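Local coordinates for protein HAT1-interacting factor 1 (Saccharomyces cerevisiae, PDB 4NQ0) that chaperones histones H3 and H4 within the nuclear HAT-B acetyltransferase complex, also binds H2A-H2B dimers, and takes part in chromatin assembly and telomere silencing, at residues Q25-A29 and R44-T48; I235-I240 and K261-Y266; F305-K309 and I333-I337. All coordinates share one frame; numbering follows the deposited sequence.

The three contacts follow one another along an all-helical TPR chain. Each pairs two helices that are consecutive in the chain and run antiparallel. Contact 1 joins helices 14-34 and 38-51 near the N-terminal end. Contact 2 joins helices 229-248 and 252-266 close to the middle of the chain. Contact 3 joins helices 298-316 and 323-344 near the C-terminal end. Centres lie about 24 Å apart for contacts 1 and 2, and about 21 Å for contacts 2 and 3. Contacts 1 and 3 sit on opposite sides of the chain's centre, about 41 Å apart between centres. Antiparallel helix pairs thus recur along the scaffold that binds histones, packed most closely at contact 2.

Contact 1. Residues Q25-A29 and R44-T48; sequences QVQIA and RCQQT
Q25 OE1 is gripped by two nitrogens of one guanidinium. R44 NH2 donates to Q25 OE1 at 2.8 Å, and R44 NE donates to the same oxygen at 2.9 Å. The contact joins two antiparallel helices, 14-34 and 38-51, in the N-terminal helical hairpin of this TPR protein. Their local axes pass 9.8 Å apart.

The grip is side-on. The NH2 bond falls on a lone pair of OE1, in the carbonyl plane. The NE bond lies nearly in line with the C=O. Neither N-H points straight at the oxygen, since one acceptor serves both. The amide and guanidinium planes are only 20° apart, so the groups are nearly coplanar, with OE1 at the edge of the guanidinium. The long axes of the two side chains cross at about a right angle. R44 reaches this position with CG anti to the backbone N (chi1 -161°) and a bend at chi2, which carries the chain across toward helix 14-34.

I28 covers one face of the guanidinium. Its CG2 sits over the rim, 3.6 Å from R44 NE. Its CD1 lies beside NH2. The paired hydrogen bonds and this methyl cover probably limit how the guanidinium can turn.

Deeper in the interface the contact is apolar. A29 CB meets C45 SG at 3.8 Å. I66 and F67 of helix 61-77 also pack on C45, which is buried here.

At the Q25 end, the aliphatic part of the glutamine lies against T48. CB and CG of Q25 both approach T48 OG1. That hydroxyl is turned back to its own helix. T48 OG1 donates to R44 O at 2.7 Å, and R44 O also accepts from T48 N.

Contact 2. Residues I235-I240 and K261-Y266; sequences IGDVYI and KALGYY
G236 and A262 bring helices 229-248 and 252-266 close together, with their CA atoms 4.1 Å apart. The helices form an antiparallel hairpin of the TPR kind, in and just past the predicted second repeat, and the local axes approach to 7.9 Å. Residues 261-266 lie in the region that interacts with H2A-H2B dimers. G236 has no side chain, and a CB there would clash with the ring of Y266. A262 CB fits against G236 O, and I240 CD1 presses on it tightly at 3.5 Å.

Two CH-pi contacts involve neighbouring tyrosine rings. I235 CG2 stands over the centre of the Y265 ring, 3.5 Å from its centroid. K261 CB lies over the centre of the Y239 ring. The Y239 and Y265 rings meet obliquely, with planes 35° apart, and Y239 CE2 touches Y265 CE2 at 3.5 Å. I235 and Y239 also pack on L214 of helix 202-218.

Y266 OH donates a hydrogen bond to D237 OD1 at 2.7 Å, on the anti side of the carboxylate. Y266 CG is anti to its carbonyl carbon (chi1 -65°), and the ring extends past G236 to reach the aspartate. D237 OD1 also forms a salt bridge with K278 of helix 273-290.

The other polar ends turn to D180. It hydrogen-bonds Y239 OH and Y265 OH and pairs with K261 NZ, which E182 also engages. The chemistry implies a tight apolar centre bounded by the D237-K278 pair and by the D180, E182 and K261 group, which would probably fix the tyrosine hydroxyls in place.

Contact 3. Residues F305-K309 and I333-I337; sequences FKHAK and IQDDI
F305 lays its ring against the side chain of D336. D336 CB stands over the centre of the ring, 3.7 Å from the centroid and 11° off the ring normal, a CH-pi contact. Helices 298-316 and 323-344 pack here as an antiparallel pair in the C-terminal part of the TPR scaffold, and helix 298-316 lies in the predicted third repeat. Residues 305-309 belong to the region that interacts with H2A-H2B dimers. The local axes approach to 9.7 Å.

The side chains of F305 and D336 cross at about a right angle. The carboxylate of D336 has its main partner elsewhere, in a salt bridge from D336 OD1 to R291 NE. Next to the ring, F305 CB touches I337 CG1 at 3.6 Å. C287 and L290 of helix 273-290 also pack on F305, so three helices meet around it. With an alanine here the ring is gone, which is likely to leave D336 CB without a face to lie on and open a gap beside C287 and L290.

I333 fills the other part of the apolar interface. Its CG2 lies 3.5 Å from F305 O and also meets K309 CB. Its CD1 approaches A308 CB, and its side chain packs on F284 too.

K309 runs across the outside of this apolar patch. Its CG is anti to the backbone N (chi1 175°), and the rest of the chain is fully extended. This lets the methylenes pass I337, with K309 CD 4.0 Å from I337 CD1, before the amine reaches the next helix. Q334 meets it by bending at chi2. K309 NZ donates to Q334 OE1 at 2.8 Å, in the carbonyl plane and on a lone pair, with a C=O...N angle of 145°.

Contact 1. Residues Q25-A29 and R44-T48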
ATOM      1  N   GLN A  25      -7.688 -18.945 -10.900  1.00 30.87           N
ATOM      2  CA  GLN A  25      -8.393 -17.668 -11.083  1.00 30.14           C
ATOM      3  C   GLN A  25      -7.533 -16.441 -10.736  1.00 29.80           C
ATOM      4  O   GLN A  25      -7.585 -15.427 -11.437  1.00 29.69           O
ATOM      5  CB  GLN A  25      -9.688 -17.650 -10.270  1.00 30.01           C
ATOM      6  CG  GLN A  25     -10.734 -18.698 -10.685  1.00 29.72           C
ATOM      7  CD  GLN A  25     -10.752 -18.953 -12.179  1.00 31.21           C
ATOM      8  OE1 GLN A  25     -11.042 -18.056 -12.986  1.00 32.05           O
ATOM      9  NE2 GLN A  25     -10.429 -20.176 -12.559  1.00 31.05           N
ATOM     10  N   VAL A  26      -6.757 -16.540  -9.658  1.00 29.64           N
ATOM     11  CA  VAL A  26      -5.780 -15.511  -9.288  1.00 29.92           C
ATOM     12  C   VAL A  26      -4.781 -15.270 -10.434  1.00 31.02           C
ATOM     13  O   VAL A  26      -4.534 -14.134 -10.816  1.00 30.79           O
ATOM     14  CB  VAL A  26      -5.013 -15.901  -7.993  1.00 29.68           C
ATOM     15  CG1 VAL A  26      -3.727 -15.065  -7.828  1.00 30.09           C
ATOM     16  CG2 VAL A  26      -5.912 -15.760  -6.781  1.00 28.05           C
ATOM     17  N   GLN A  27      -4.235 -16.350 -10.994  1.00 32.90           N
ATOM     18  CA  GLN A  27      -3.290 -16.246 -12.111  1.00 34.38           C
ATOM     19  C   GLN A  27      -3.915 -15.606 -13.353  1.00 34.74           C
ATOM     20  O   GLN A  27      -3.279 -14.779 -14.025  1.00 34.48           O
ATOM     21  CB  GLN A  27      -2.694 -17.614 -12.457  1.00 35.77           C
ATOM     22  CG  GLN A  27      -1.697 -18.123 -11.416  1.00 37.67           C
ATOM     23  CD  GLN A  27      -0.530 -17.155 -11.175  1.00 40.75           C
ATOM     24  OE1 GLN A  27       0.228 -16.811 -12.098  1.00 42.41           O
ATOM     25  NE2 GLN A  27      -0.397 -16.696  -9.922  1.00 41.22           N
ATOM     26  N   ILE A  28      -5.154 -15.985 -13.654  1.00 34.61           N
ATOM     27  CA  ILE A  28      -5.872 -15.393 -14.775  1.00 34.93           C
ATOM     28  C   ILE A  28      -6.117 -13.905 -14.513  1.00 34.62           C
ATOM     29  O   ILE A  28      -5.882 -13.073 -15.387  1.00 34.77           O
ATOM     30  CB  ILE A  28      -7.208 -16.120 -15.038  1.00 35.10           C
ATOM     31  CG1 ILE A  28      -6.956 -17.534 -15.564  1.00 36.33           C
ATOM     32  CG2 ILE A  28      -8.046 -15.370 -16.050  1.00 35.50           C
ATOM     33  CD1 ILE A  28      -8.203 -18.396 -15.577  1.00 35.56           C
ATOM     34  N   ALA A  29      -6.578 -13.580 -13.305  1.00 34.04           N
ATOM     35  CA  ALA A  29      -6.877 -12.206 -12.930  1.00 33.97           C
ATOM     36  C   ALA A  29      -5.607 -11.355 -12.953  1.00 34.53           C
ATOM     37  O   ALA A  29      -5.625 -10.226 -13.422  1.00 34.03           O
ATOM     38  CB  ALA A  29      -7.516 -12.159 -11.549  1.00 33.22           C
ATOM     39  N   ARG A  44     -13.355 -11.041 -12.672  1.00 33.19           N
ATOM     40  CA  ARG A  44     -12.800 -12.361 -12.426  1.00 32.69           C
ATOM     41  C   ARG A  44     -12.630 -12.613 -10.926  1.00 31.37           C
ATOM     42  O   ARG A  44     -12.934 -13.703 -10.429  1.00 31.14           O
ATOM     43  CB  ARG A  44     -11.442 -12.474 -13.108  1.00 33.32           C
ATOM     44  CG  ARG A  44     -10.993 -13.877 -13.310  1.00 34.05           C
ATOM     45  CD  ARG A  44     -11.443 -14.362 -14.660  1.00 36.42           C
ATOM     46  NE  ARG A  44     -11.356 -15.807 -14.738  1.00 37.29           N
ATOM     47  CZ  ARG A  44     -11.687 -16.516 -15.806  1.00 38.61           C
ATOM     48  NH1 ARG A  44     -12.116 -15.915 -16.912  1.00 40.90           N
ATOM     49  NH2 ARG A  44     -11.578 -17.835 -15.770  1.00 38.25           N
ATOM     50  N   CYS A  45     -12.117 -11.606 -10.221  1.00 30.49           N
ATOM     51  CA  CYS A  45     -11.922 -11.683  -8.768  1.00 29.75           C
ATOM     52  C   CYS A  45     -13.265 -11.718  -8.067  1.00 29.42           C
ATOM     53  O   CYS A  45     -13.490 -12.546  -7.201  1.00 27.93           O
ATOM     54  CB  CYS A  45     -11.119 -10.479  -8.246  1.00 29.38           C
ATOM     55  SG  CYS A  45      -9.392 -10.446  -8.776  1.00 30.89           S
ATOM     56  N   GLN A  46     -14.153 -10.801  -8.449  1.00 30.28           N
ATOM     57  CA  GLN A  46     -15.473 -10.704  -7.833  1.00 31.00           C
ATOM     58  C   GLN A  46     -16.251 -12.025  -7.916  1.00 31.37           C
ATOM     59  O   GLN A  46     -16.759 -12.514  -6.914  1.00 30.87           O
ATOM     60  CB  GLN A  46     -16.284  -9.576  -8.482  1.00 31.78           C
ATOM     61  CG  GLN A  46     -17.726  -9.487  -8.013  1.00 32.41           C
ATOM     62  CD  GLN A  46     -18.704  -9.967  -9.065  1.00 35.74           C
ATOM     63  OE1 GLN A  46     -18.597  -9.583 -10.235  1.00 35.32           O
ATOM     64  NE2 GLN A  46     -19.677 -10.802  -8.660  1.00 36.17           N
ATOM     65  N   GLN A  47     -16.331 -12.593  -9.115  1.00 31.95           N
ATOM     66  CA  GLN A  47     -17.092 -13.826  -9.323  1.00 32.19           C
ATOM     67  C   GLN A  47     -16.441 -15.008  -8.613  1.00 31.48           C
ATOM     68  O   GLN A  47     -17.129 -15.870  -8.089  1.00 31.50           O
ATOM     69  CB  GLN A  47     -17.239 -14.123 -10.811  1.00 33.11           C
ATOM     70  CG  GLN A  47     -18.058 -13.077 -11.557  1.00 35.49           C
ATOM     71  CD  GLN A  47     -17.893 -13.190 -13.046  1.00 39.67           C
ATOM     72  OE1 GLN A  47     -17.496 -14.237 -13.557  1.00 43.03           O
ATOM     73  NE2 GLN A  47     -18.182 -12.113 -13.758  1.00 41.89           N
ATOM     74  N   THR A  48     -15.115 -15.055  -8.592  1.00 31.09           N
ATOM     75  CA  THR A  48     -14.428 -16.104  -7.841  1.00 30.70           C
ATOM     76  C   THR A  48     -14.759 -15.948  -6.355  1.00 30.14           C
ATOM     77  O   THR A  48     -15.116 -16.929  -5.705  1.00 29.49           O
ATOM     78  CB  THR A  48     -12.896 -16.093  -8.081  1.00 30.97           C
ATOM     79  OG1 THR A  48     -12.634 -16.175  -9.489  1.00 31.96           O
ATOM     80  CG2 THR A  48     -12.223 -17.269  -7.376  1.00 30.03           C
TER

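Contact 2. Residues I235-I240 and K261-Y266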
ATOM      1  N   ILE A 235       2.433  -6.888   3.198  1.00 29.50           N
ATOM      2  CA  ILE A 235       1.686  -5.886   3.950  1.00 28.87           C
ATOM      3  C   ILE A 235       2.194  -4.487   3.612  1.00 28.25           C
ATOM      4  O   ILE A 235       1.398  -3.585   3.359  1.00 27.55           O
ATOM      5  CB  ILE A 235       1.725  -6.161   5.477  1.00 29.29           C
ATOM      6  CG1 ILE A 235       0.831  -7.360   5.809  1.00 29.10           C
ATOM      7  CG2 ILE A 235       1.241  -4.945   6.268  1.00 28.68           C
ATOM      8  CD1 ILE A 235       1.015  -7.911   7.201  1.00 29.44           C
ATOM      9  N   GLY A 236       3.517  -4.317   3.576  1.00 28.40           N
ATOM     10  CA  GLY A 236       4.115  -3.048   3.161  1.00 27.46           C
ATOM     11  C   GLY A 236       3.629  -2.623   1.792  1.00 27.38           C
ATOM     12  O   GLY A 236       3.220  -1.470   1.602  1.00 26.63           O
ATOM     13  N   ASP A 237       3.655  -3.567   0.846  1.00 27.73           N
ATOM     14  CA  ASP A 237       3.162  -3.351  -0.523  1.00 27.60           C
ATOM     15  C   ASP A 237       1.704  -2.912  -0.524  1.00 27.15           C
ATOM     16  O   ASP A 237       1.311  -2.032  -1.297  1.00 27.07           O
ATOM     17  CB  ASP A 237       3.303  -4.629  -1.377  1.00 28.28           C
ATOM     18  CG  ASP A 237       4.735  -4.910  -1.808  1.00 30.14           C
ATOM     19  OD1 ASP A 237       5.600  -4.011  -1.722  1.00 30.13           O
ATOM     20  OD2 ASP A 237       4.990  -6.048  -2.245  1.00 31.38           O
ATOM     21  N   VAL A 238       0.894  -3.512   0.349  1.00 26.62           N
ATOM     22  CA  VAL A 238      -0.513  -3.137   0.436  1.00 25.74           C
ATOM     23  C   VAL A 238      -0.662  -1.704   0.930  1.00 25.71           C
ATOM     24  O   VAL A 238      -1.510  -0.947   0.416  1.00 25.19           O
ATOM     25  CB  VAL A 238      -1.313  -4.092   1.328  1.00 25.88           C
ATOM     26  CG1 VAL A 238      -2.728  -3.528   1.606  1.00 24.79           C
ATOM     27  CG2 VAL A 238      -1.380  -5.474   0.669  1.00 25.49           C
ATOM     28  N   TYR A 239       0.155  -1.322   1.910  1.00 25.42           N
ATOM     29  CA  TYR A 239       0.084   0.033   2.461  1.00 25.56           C
ATOM     30  C   TYR A 239       0.485   1.066   1.414  1.00 25.61           C
ATOM     31  O   TYR A 239      -0.132   2.129   1.339  1.00 26.64           O
ATOM     32  CB  TYR A 239       0.920   0.181   3.747  1.00 25.30           C
ATOM     33  CG  TYR A 239       0.212  -0.283   5.004  1.00 25.87           C
ATOM     34  CD1 TYR A 239      -1.045   0.209   5.341  1.00 26.67           C
ATOM     35  CD2 TYR A 239       0.807  -1.194   5.869  1.00 25.82           C
ATOM     36  CE1 TYR A 239      -1.698  -0.202   6.494  1.00 27.10           C
ATOM     37  CE2 TYR A 239       0.164  -1.614   7.020  1.00 26.32           C
ATOM     38  CZ  TYR A 239      -1.084  -1.121   7.323  1.00 26.84           C
ATOM     39  OH  TYR A 239      -1.699  -1.544   8.454  1.00 25.83           O
ATOM     40  N   ILE A 240       1.495   0.762   0.599  1.00 26.01           N
ATOM     41  CA  ILE A 240       1.865   1.641  -0.515  1.00 26.41           C
ATOM     42  C   ILE A 240       0.686   1.817  -1.476  1.00 26.94           C
ATOM     43  O   ILE A 240       0.373   2.938  -1.885  1.00 27.84           O
ATOM     44  CB  ILE A 240       3.102   1.130  -1.317  1.00 26.96           C
ATOM     45  CG1 ILE A 240       4.382   1.127  -0.460  1.00 26.46           C
ATOM     46  CG2 ILE A 240       3.319   1.984  -2.569  1.00 27.49           C
ATOM     47  CD1 ILE A 240       4.845   2.509   0.036  1.00 28.13           C
ATOM     48  N   LYS A 261       3.498   3.739   7.273  1.00 24.88           N
ATOM     49  CA  LYS A 261       3.267   2.375   7.755  1.00 26.51           C
ATOM     50  C   LYS A 261       4.009   1.372   6.878  1.00 26.20           C
ATOM     51  O   LYS A 261       4.607   0.432   7.388  1.00 26.85           O
ATOM     52  CB  LYS A 261       1.769   2.026   7.771  1.00 26.82           C
ATOM     53  CG  LYS A 261       0.969   2.750   8.841  1.00 28.91           C
ATOM     54  CD  LYS A 261       0.755   1.935  10.116  1.00 32.51           C
ATOM     55  CE  LYS A 261      -0.169   0.753   9.876  1.00 33.64           C
ATOM     56  NZ  LYS A 261      -1.278   0.623  10.860  1.00 34.97           N
ATOM     57  N   ALA A 262       3.978   1.583   5.564  1.00 25.76           N
ATOM     58  CA  ALA A 262       4.665   0.696   4.632  1.00 26.65           C
ATOM     59  C   ALA A 262       6.158   0.723   4.930  1.00 27.12           C
ATOM     60  O   ALA A 262       6.797  -0.314   5.048  1.00 27.75           O
ATOM     61  CB  ALA A 262       4.406   1.119   3.182  1.00 26.15           C
ATOM     62  N   LEU A 263       6.686   1.927   5.086  1.00 27.25           N
ATOM     63  CA  LEU A 263       8.088   2.132   5.397  1.00 28.09           C
ATOM     64  C   LEU A 263       8.477   1.376   6.670  1.00 28.44           C
ATOM     65  O   LEU A 263       9.486   0.690   6.695  1.00 29.40           O
ATOM     66  CB  LEU A 263       8.361   3.635   5.510  1.00 27.66           C
ATOM     67  CG  LEU A 263       9.789   4.161   5.616  1.00 29.71           C
ATOM     68  CD1 LEU A 263      10.618   3.907   4.354  1.00 29.61           C
ATOM     69  CD2 LEU A 263       9.728   5.669   5.917  1.00 29.41           C
ATOM     70  N   GLY A 264       7.669   1.474   7.718  1.00 29.03           N
ATOM     71  CA  GLY A 264       7.906   0.691   8.934  1.00 29.77           C
ATOM     72  C   GLY A 264       7.969  -0.816   8.699  1.00 30.58           C
ATOM     73  O   GLY A 264       8.777  -1.512   9.312  1.00 31.88           O
ATOM     74  N   TYR A 265       7.115  -1.331   7.818  1.00 30.55           N
ATOM     75  CA  TYR A 265       7.102  -2.763   7.526  1.00 30.95           C
ATOM     76  C   TYR A 265       8.349  -3.190   6.758  1.00 31.44           C
ATOM     77  O   TYR A 265       8.944  -4.217   7.061  1.00 31.99           O
ATOM     78  CB  TYR A 265       5.825  -3.170   6.774  1.00 30.33           C
ATOM     79  CG  TYR A 265       4.694  -3.524   7.714  1.00 31.26           C
ATOM     80  CD1 TYR A 265       4.561  -4.817   8.216  1.00 30.59           C
ATOM     81  CD2 TYR A 265       3.777  -2.568   8.124  1.00 30.24           C
ATOM     82  CE1 TYR A 265       3.545  -5.144   9.083  1.00 31.24           C
ATOM     83  CE2 TYR A 265       2.756  -2.891   8.998  1.00 31.08           C
ATOM     84  CZ  TYR A 265       2.654  -4.185   9.477  1.00 31.45           C
ATOM     85  OH  TYR A 265       1.642  -4.521  10.325  1.00 32.11           O
ATOM     86  N   TYR A 266       8.754  -2.393   5.779  1.00 31.82           N
ATOM     87  CA  TYR A 266       9.955  -2.713   5.009  1.00 32.61           C
ATOM     88  C   TYR A 266      11.191  -2.723   5.906  1.00 34.11           C
ATOM     89  O   TYR A 266      12.129  -3.471   5.672  1.00 35.33           O
ATOM     90  CB  TYR A 266      10.144  -1.711   3.873  1.00 31.94           C
ATOM     91  CG  TYR A 266       9.071  -1.735   2.800  1.00 30.26           C
ATOM     92  CD1 TYR A 266       8.524  -2.926   2.350  1.00 29.25           C
ATOM     93  CD2 TYR A 266       8.647  -0.559   2.196  1.00 28.91           C
ATOM     94  CE1 TYR A 266       7.544  -2.946   1.352  1.00 29.13           C
ATOM     95  CE2 TYR A 266       7.683  -0.573   1.201  1.00 29.03           C
ATOM     96  CZ  TYR A 266       7.138  -1.780   0.782  1.00 28.39           C
ATOM     97  OH  TYR A 266       6.199  -1.812  -0.222  1.00 29.03           O
TER

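Contact 3. Residues F305-K309 and I333-I337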
ATOM      1  N   PHE A 305      11.734  16.379   4.439  1.00 26.62           N
ATOM      2  CA  PHE A 305      12.358  16.501   3.128  1.00 26.89           C
ATOM      3  C   PHE A 305      13.882  16.337   3.212  1.00 27.60           C
ATOM      4  O   PHE A 305      14.478  15.632   2.402  1.00 28.02           O
ATOM      5  CB  PHE A 305      12.047  17.850   2.470  1.00 27.09           C
ATOM      6  CG  PHE A 305      10.596  18.073   2.145  1.00 25.95           C
ATOM      7  CD1 PHE A 305       9.756  17.023   1.844  1.00 25.05           C
ATOM      8  CD2 PHE A 305      10.086  19.359   2.099  1.00 27.00           C
ATOM      9  CE1 PHE A 305       8.443  17.234   1.544  1.00 25.64           C
ATOM     10  CE2 PHE A 305       8.765  19.583   1.796  1.00 27.61           C
ATOM     11  CZ  PHE A 305       7.934  18.517   1.510  1.00 27.30           C
ATOM     12  N   LYS A 306      14.509  16.986   4.185  1.00 28.06           N
ATOM     13  CA  LYS A 306      15.963  16.927   4.309  1.00 29.03           C
ATOM     14  C   LYS A 306      16.435  15.536   4.701  1.00 29.02           C
ATOM     15  O   LYS A 306      17.498  15.091   4.280  1.00 29.20           O
ATOM     16  CB  LYS A 306      16.455  17.953   5.327  1.00 29.57           C
ATOM     17  CG  LYS A 306      16.414  19.371   4.789  1.00 31.73           C
ATOM     18  CD  LYS A 306      16.599  20.386   5.906  1.00 34.79           C
ATOM     19  CE  LYS A 306      16.611  21.805   5.365  1.00 36.83           C
ATOM     20  NZ  LYS A 306      16.498  22.805   6.464  1.00 38.25           N
ATOM     21  N   HIS A 307      15.647  14.864   5.525  1.00 28.70           N
ATOM     22  CA  HIS A 307      15.917  13.479   5.861  1.00 28.83           C
ATOM     23  C   HIS A 307      15.924  12.602   4.598  1.00 28.36           C
ATOM     24  O   HIS A 307      16.805  11.775   4.412  1.00 28.14           O
ATOM     25  CB  HIS A 307      14.870  12.984   6.859  1.00 28.98           C
ATOM     26  CG  HIS A 307      14.799  11.496   6.970  1.00 30.98           C
ATOM     27  ND1 HIS A 307      15.662  10.767   7.759  1.00 34.01           N
ATOM     28  CD2 HIS A 307      13.976  10.600   6.378  1.00 32.61           C
ATOM     29  CE1 HIS A 307      15.368   9.482   7.652  1.00 34.84           C
ATOM     30  NE2 HIS A 307      14.346   9.355   6.823  1.00 34.75           N
ATOM     31  N   ALA A 308      14.929  12.792   3.738  1.00 27.88           N
ATOM     32  CA  ALA A 308      14.780  11.977   2.548  1.00 27.87           C
ATOM     33  C   ALA A 308      15.884  12.307   1.538  1.00 28.39           C
ATOM     34  O   ALA A 308      16.445  11.406   0.922  1.00 27.83           O
ATOM     35  CB  ALA A 308      13.380  12.178   1.931  1.00 27.60           C
ATOM     36  N   LYS A 309      16.192  13.595   1.389  1.00 28.72           N
ATOM     37  CA  LYS A 309      17.312  14.045   0.551  1.00 29.74           C
ATOM     38  C   LYS A 309      18.639  13.380   0.947  1.00 30.28           C
ATOM     39  O   LYS A 309      19.341  12.861   0.098  1.00 30.39           O
ATOM     40  CB  LYS A 309      17.441  15.560   0.621  1.00 30.19           C
ATOM     41  CG  LYS A 309      18.645  16.147  -0.103  1.00 31.97           C
ATOM     42  CD  LYS A 309      18.630  17.665  -0.016  1.00 34.16           C
ATOM     43  CE  LYS A 309      19.906  18.266  -0.607  1.00 36.48           C
ATOM     44  NZ  LYS A 309      19.891  19.739  -0.555  1.00 36.55           N
ATOM     45  N   ILE A 333      12.600  16.284  -4.616  1.00 33.79           N
ATOM     46  CA  ILE A 333      12.712  16.585  -3.186  1.00 33.06           C
ATOM     47  C   ILE A 333      13.306  17.971  -2.987  1.00 33.03           C
ATOM     48  O   ILE A 333      12.870  18.702  -2.110  1.00 32.05           O
ATOM     49  CB  ILE A 333      13.519  15.512  -2.439  1.00 32.70           C
ATOM     50  CG1 ILE A 333      12.734  14.198  -2.409  1.00 34.11           C
ATOM     51  CG2 ILE A 333      13.793  15.912  -1.003  1.00 31.89           C
ATOM     52  CD1 ILE A 333      13.614  12.978  -2.236  1.00 34.78           C
ATOM     53  N   GLN A 334      14.261  18.352  -3.831  1.00 33.72           N
ATOM     54  CA  GLN A 334      14.830  19.685  -3.757  1.00 34.54           C
ATOM     55  C   GLN A 334      13.775  20.741  -4.124  1.00 34.78           C
ATOM     56  O   GLN A 334      13.721  21.807  -3.509  1.00 34.41           O
ATOM     57  CB  GLN A 334      16.056  19.816  -4.666  1.00 35.60           C
ATOM     58  CG  GLN A 334      16.825  21.125  -4.467  1.00 37.47           C
ATOM     59  CD  GLN A 334      17.392  21.270  -3.064  1.00 39.30           C
ATOM     60  OE1 GLN A 334      18.059  20.364  -2.560  1.00 40.40           O
ATOM     61  NE2 GLN A 334      17.134  22.417  -2.427  1.00 39.10           N
ATOM     62  N   ASP A 335      12.943  20.448  -5.121  1.00 34.96           N
ATOM     63  CA  ASP A 335      11.824  21.344  -5.448  1.00 35.72           C
ATOM     64  C   ASP A 335      10.900  21.487  -4.235  1.00 34.62           C
ATOM     65  O   ASP A 335      10.468  22.588  -3.909  1.00 34.07           O
ATOM     66  CB  ASP A 335      11.007  20.832  -6.630  1.00 36.29           C
ATOM     67  CG  ASP A 335      11.834  20.649  -7.881  1.00 38.73           C
ATOM     68  OD1 ASP A 335      12.936  21.235  -7.979  1.00 40.95           O
ATOM     69  OD2 ASP A 335      11.373  19.901  -8.769  1.00 41.56           O
ATOM     70  N   ASP A 336      10.629  20.373  -3.558  1.00 33.66           N
ATOM     71  CA  ASP A 336       9.765  20.402  -2.374  1.00 33.28           C
ATOM     72  C   ASP A 336      10.330  21.329  -1.293  1.00 33.41           C
ATOM     73  O   ASP A 336       9.592  22.131  -0.698  1.00 33.19           O
ATOM     74  CB  ASP A 336       9.549  18.992  -1.816  1.00 32.72           C
ATOM     75  CG  ASP A 336       8.920  18.047  -2.825  1.00 32.66           C
ATOM     76  OD1 ASP A 336       8.246  18.517  -3.756  1.00 32.48           O
ATOM     77  OD2 ASP A 336       9.097  16.824  -2.685  1.00 35.11           O
ATOM     78  N   ILE A 337      11.639  21.231  -1.061  1.00 33.41           N
ATOM     79  CA  ILE A 337      12.325  22.084  -0.096  1.00 33.64           C
ATOM     80  C   ILE A 337      12.206  23.550  -0.513  1.00 35.25           C
ATOM     81  O   ILE A 337      11.775  24.394   0.274  1.00 34.52           O
ATOM     82  CB  ILE A 337      13.815  21.692   0.046  1.00 33.64           C
ATOM     83  CG1 ILE A 337      13.934  20.354   0.776  1.00 31.96           C
ATOM     84  CG2 ILE A 337      14.596  22.770   0.792  1.00 32.37           C
ATOM     85  CD1 ILE A 337      15.293  19.715   0.677  1.00 31.20           C
TER